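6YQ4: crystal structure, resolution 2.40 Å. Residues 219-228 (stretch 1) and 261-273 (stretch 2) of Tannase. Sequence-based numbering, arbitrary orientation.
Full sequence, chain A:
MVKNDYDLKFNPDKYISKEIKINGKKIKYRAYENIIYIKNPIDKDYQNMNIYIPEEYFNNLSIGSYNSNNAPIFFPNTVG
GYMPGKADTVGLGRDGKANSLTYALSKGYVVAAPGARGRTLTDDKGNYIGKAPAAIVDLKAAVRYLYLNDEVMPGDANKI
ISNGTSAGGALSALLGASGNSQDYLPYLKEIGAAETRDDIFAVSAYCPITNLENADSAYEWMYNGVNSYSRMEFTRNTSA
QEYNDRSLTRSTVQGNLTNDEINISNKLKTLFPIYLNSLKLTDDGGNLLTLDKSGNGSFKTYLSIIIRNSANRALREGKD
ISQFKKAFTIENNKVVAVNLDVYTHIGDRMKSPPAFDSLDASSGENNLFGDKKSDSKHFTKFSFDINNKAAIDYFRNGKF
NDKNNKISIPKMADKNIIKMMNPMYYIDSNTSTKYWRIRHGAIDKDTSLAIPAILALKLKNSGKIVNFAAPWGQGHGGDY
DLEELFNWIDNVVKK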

# COMPACT_ATOMS: atom_id res chain seq x y z
N TYR A 219 -3.53 -4.42 15.72
CA TYR A 219 -2.65 -5.59 15.68
C TYR A 219 -2.71 -6.37 16.99
O TYR A 219 -2.64 -7.60 16.98
N GLU A 220 -2.89 -5.69 18.11
CA GLU A 220 -3.01 -6.35 19.39
C GLU A 220 -4.42 -6.86 19.64
O GLU A 220 -4.59 -7.89 20.30
N TRP A 221 -5.44 -6.17 19.15
CA TRP A 221 -6.78 -6.74 19.13
C TRP A 221 -6.77 -8.11 18.45
O TRP A 221 -7.22 -9.11 19.02
N MET A 222 -6.21 -8.19 17.24
CA MET A 222 -6.07 -9.48 16.57
C MET A 222 -5.17 -10.46 17.34
O MET A 222 -5.55 -11.61 17.57
N TYR A 223 -3.97 -10.04 17.74
CA TYR A 223 -2.94 -11.01 18.11
C TYR A 223 -2.59 -11.03 19.60
O TYR A 223 -1.58 -11.63 19.98
N ASN A 224 -3.40 -10.41 20.45
CA ASN A 224 -3.20 -10.55 21.89
C ASN A 224 -3.27 -12.02 22.29
O ASN A 224 -4.14 -12.77 21.84
N GLY A 225 -2.34 -12.43 23.14
CA GLY A 225 -2.26 -13.80 23.60
C GLY A 225 -1.31 -14.68 22.83
O GLY A 225 -0.93 -15.74 23.32
N VAL A 226 -0.92 -14.27 21.62
CA VAL A 226 0.10 -14.97 20.85
C VAL A 226 1.44 -14.41 21.30
O VAL A 226 1.87 -13.35 20.86
N ASN A 227 2.10 -15.11 22.22
CA ASN A 227 3.23 -14.56 22.95
C ASN A 227 4.59 -15.07 22.48
O ASN A 227 5.61 -14.74 23.08
N SER A 228 4.62 -15.86 21.41
CA SER A 228 5.87 -16.26 20.78
C SER A 228 5.84 -15.79 19.34
O SER A 228 4.85 -16.00 18.64
N GLU A 261 6.09 -6.49 27.38
CA GLU A 261 5.47 -6.55 26.06
C GLU A 261 4.05 -7.06 26.16
O GLU A 261 3.17 -6.61 25.41
N ILE A 262 3.80 -8.01 27.07
CA ILE A 262 2.45 -8.56 27.20
C ILE A 262 1.51 -7.53 27.82
O ILE A 262 0.36 -7.37 27.37
N ASN A 263 1.99 -6.78 28.82
CA ASN A 263 1.13 -5.73 29.37
C ASN A 263 0.82 -4.65 28.32
O ASN A 263 -0.31 -4.15 28.26
N ILE A 264 1.80 -4.31 27.49
CA ILE A 264 1.56 -3.32 26.43
C ILE A 264 0.52 -3.84 25.44
O ILE A 264 -0.38 -3.11 25.02
N SER A 265 0.62 -5.11 25.07
CA SER A 265 -0.35 -5.69 24.16
C SER A 265 -1.73 -5.76 24.81
O SER A 265 -2.74 -5.47 24.16
N ASN A 266 -1.81 -6.10 26.10
CA ASN A 266 -3.09 -6.01 26.81
C ASN A 266 -3.69 -4.61 26.68
O ASN A 266 -4.87 -4.45 26.32
N LYS A 267 -2.89 -3.57 26.95
CA LYS A 267 -3.42 -2.21 26.94
C LYS A 267 -3.79 -1.78 25.53
O LYS A 267 -4.84 -1.15 25.33
N LEU A 268 -2.97 -2.12 24.53
CA LEU A 268 -3.27 -1.74 23.16
C LEU A 268 -4.57 -2.37 22.66
O LEU A 268 -5.34 -1.72 21.93
N LYS A 269 -4.82 -3.64 23.00
CA LYS A 269 -6.06 -4.29 22.59
C LYS A 269 -7.26 -3.52 23.10
O LYS A 269 -8.18 -3.19 22.35
N THR A 270 -7.26 -3.23 24.40
CA THR A 270 -8.24 -2.41 25.10
C THR A 270 -8.67 -1.16 24.33
O THR A 270 -9.82 -0.74 24.44
N LEU A 271 -7.75 -0.59 23.53
CA LEU A 271 -7.95 0.69 22.85
C LEU A 271 -8.60 0.58 21.47
O LEU A 271 -9.09 1.59 20.95
N PHE A 272 -8.61 -0.59 20.85
CA PHE A 272 -9.16 -0.70 19.49
C PHE A 272 -10.68 -0.52 19.41
O PHE A 272 -11.16 0.17 18.50
N PRO A 273 -11.49 -1.09 20.33
CA PRO A 273 -12.94 -0.87 20.24
C PRO A 273 -13.36 0.59 20.30
O PRO A 273 -14.33 0.97 19.62

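Packing of the helix at 219-223 and the loop after it against the helix at 261-273 of Tannase. The helix axes cross at -107° and approach to 7.5 Å, with the backbones nearest at Trp 221 and Lys 269, whose CA atoms lie 4.3 Å apart; 573 Å² is buried in all.

Polar contacts centre on Ser 265, which points toward stretch 1 with chi1 t (151°). Its OG donates a hydrogen bond to Glu 220 OE2 (2.7 Å) and accepts one from Asn 224 ND2 (2.6 Å), so one hydroxyl links the helix to the loop that follows. Glu 220 also points toward its partner and, with chi1 and chi2 both m, brings its carboxylate to this site. Asn 224 (chi1 t) points toward stretch 2 and spends its amide nitrogen twice, since ND2 also donates to Asn 266 OD1 (3.1 Å, nearly linear at 170°). The CA-to-CB bond of Asn 266 points away, yet its chi1 m side chain brings the amide end back within reach.

Apolar contacts flank this. Glu 220 CG rests 3.6 Å from CB of Leu 268, which points toward stretch 1 (chi1 m, chi2 t). Lys 269, extended with all four chi angles t, runs along the first helix: its CG lies 3.6 Å from Trp 221 CA and its CD 3.9 Å from Asn 224 CB. Apart from these, helix residue Ile 262 (m, t) sets CG1 3.6 Å from OD1 of the loop residue Asn 227, a carbon-to-oxygen contact.

The aromatic contact joins Trp 221 and Phe 272, both chi1 t. Phe 272 CD2 sits over one face of the indole, 3.5 Å from Trp 221 CG; the ring planes are inclined at 32°, an oblique pairing.

One water bridges the stretches, donating to Trp 221 O and accepting a weak hydrogen bond from Lys 269 NZ; its O lies 2.7 Å from Trp 221 O and 3.0 Å from Lys 269 NZ.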

# COMPACT_ATOMS: atom_id res chain seq x y z
CB TYR A 219 -1.22 -5.14 15.39
CG TYR A 219 -0.30 -6.24 14.91
CD1 TYR A 219 0.47 -6.97 15.81
CD2 TYR A 219 -0.22 -6.57 13.56
CE1 TYR A 219 1.33 -7.99 15.37
CE2 TYR A 219 0.64 -7.58 13.11
CZ TYR A 219 1.41 -8.28 14.03
OH TYR A 219 2.27 -9.28 13.62
CB GLU A 220 -2.58 -5.38 20.49
CG GLU A 220 -1.09 -5.03 20.38
CD GLU A 220 -0.23 -6.28 20.15
OE1 GLU A 220 0.69 -6.22 19.32
OE2 GLU A 220 -0.48 -7.32 20.81
CB TRP A 221 -7.74 -5.78 18.43
CG TRP A 221 -9.08 -6.38 18.27
CD1 TRP A 221 -10.01 -6.59 19.25
CD2 TRP A 221 -9.65 -6.88 17.07
NE1 TRP A 221 -11.13 -7.19 18.73
CE2 TRP A 221 -10.93 -7.39 17.39
CE3 TRP A 221 -9.19 -6.98 15.75
CZ2 TRP A 221 -11.76 -7.96 16.43
CZ3 TRP A 221 -10.02 -7.55 14.81
CH2 TRP A 221 -11.29 -8.03 15.15
CB MET A 222 -5.55 -9.26 15.16
CG MET A 222 -5.91 -10.39 14.22
SD MET A 222 -6.27 -9.86 12.55
CE MET A 222 -7.56 -8.72 12.91
CB TYR A 223 -1.69 -10.75 17.26
CG TYR A 223 -1.92 -11.10 15.82
CD1 TYR A 223 -2.00 -10.11 14.85
CD2 TYR A 223 -2.12 -12.42 15.42
CE1 TYR A 223 -2.26 -10.42 13.53
CE2 TYR A 223 -2.40 -12.74 14.08
CZ TYR A 223 -2.46 -11.73 13.15
OH TYR A 223 -2.71 -12.01 11.83
CB ASN A 224 -4.27 -9.76 22.63
CG ASN A 224 -4.05 -9.74 24.12
OD1 ASN A 224 -4.83 -10.30 24.88
ND2 ASN A 224 -2.98 -9.08 24.54
CB VAL A 226 -0.12 -14.81 19.34
CG1 VAL A 226 0.81 -15.74 18.54
CG2 VAL A 226 -1.60 -15.06 18.99
CB ASN A 227 3.06 -14.84 24.45
CG ASN A 227 1.89 -14.08 25.04
OD1 ASN A 227 1.53 -12.99 24.56
ND2 ASN A 227 1.28 -14.64 26.07
CB SER A 228 6.05 -17.78 20.85
OG SER A 228 5.26 -18.40 19.86
CB GLU A 261 6.28 -7.45 25.13
CG GLU A 261 7.48 -6.79 24.54
CD GLU A 261 8.38 -7.79 23.82
OE1 GLU A 261 8.51 -8.92 24.30
OE2 GLU A 261 8.95 -7.42 22.78
CB ILE A 262 2.48 -9.87 28.01
CG1 ILE A 262 3.05 -11.00 27.16
CG2 ILE A 262 1.09 -10.20 28.58
CD1 ILE A 262 3.34 -12.24 27.95
CB ASN A 263 1.73 -5.11 30.63
CG ASN A 263 0.77 -4.12 31.30
OD1 ASN A 263 -0.39 -4.45 31.59
ND2 ASN A 263 1.25 -2.90 31.55
CB ILE A 264 2.88 -2.95 25.73
CG1 ILE A 264 3.76 -2.11 26.66
CG2 ILE A 264 2.64 -2.22 24.44
CD1 ILE A 264 5.22 -2.17 26.28
CB SER A 265 0.14 -7.06 23.70
OG SER A 265 -0.94 -7.92 23.39
CB ASN A 266 -2.91 -6.37 28.29
CG ASN A 266 -2.59 -7.84 28.51
OD1 ASN A 266 -2.65 -8.64 27.57
ND2 ASN A 266 -2.26 -8.21 29.73
CB LYS A 267 -2.39 -1.26 27.56
CG LYS A 267 -2.89 0.14 27.96
CD LYS A 267 -4.17 0.13 28.82
CE LYS A 267 -3.89 -0.16 30.29
NZ LYS A 267 -5.18 -0.41 31.03
CB LEU A 268 -2.13 -2.13 22.23
CG LEU A 268 -0.94 -1.19 22.23
CD1 LEU A 268 0.27 -1.81 21.52
CD2 LEU A 268 -1.36 0.13 21.63
CB LYS A 269 -6.11 -5.72 23.10
CG LYS A 269 -7.36 -6.44 22.62
CD LYS A 269 -7.58 -7.76 23.32
CE LYS A 269 -8.61 -8.60 22.59
NZ LYS A 269 -8.92 -9.92 23.27
CB THR A 270 -7.66 -2.06 26.47
OG1 THR A 270 -7.85 -3.16 27.36
CG2 THR A 270 -8.29 -0.83 27.07
CB LEU A 271 -6.61 1.41 22.70
CG LEU A 271 -6.18 2.35 23.83
CD1 LEU A 271 -6.22 1.67 25.19
CD2 LEU A 271 -4.81 2.88 23.56
CB PHE A 272 -8.76 -2.04 18.89
CG PHE A 272 -9.13 -2.19 17.43
CD1 PHE A 272 -8.59 -1.34 16.47
CD2 PHE A 272 -10.02 -3.20 17.03
CE1 PHE A 272 -8.94 -1.49 15.11
CE2 PHE A 272 -10.36 -3.35 15.69
CZ PHE A 272 -9.82 -2.50 14.73
CB PRO A 273 -13.48 -1.67 21.44
CG PRO A 273 -12.47 -2.75 21.65
CD PRO A 273 -11.16 -2.05 21.41
O HOH W 1 -7.23 -10.98 21.00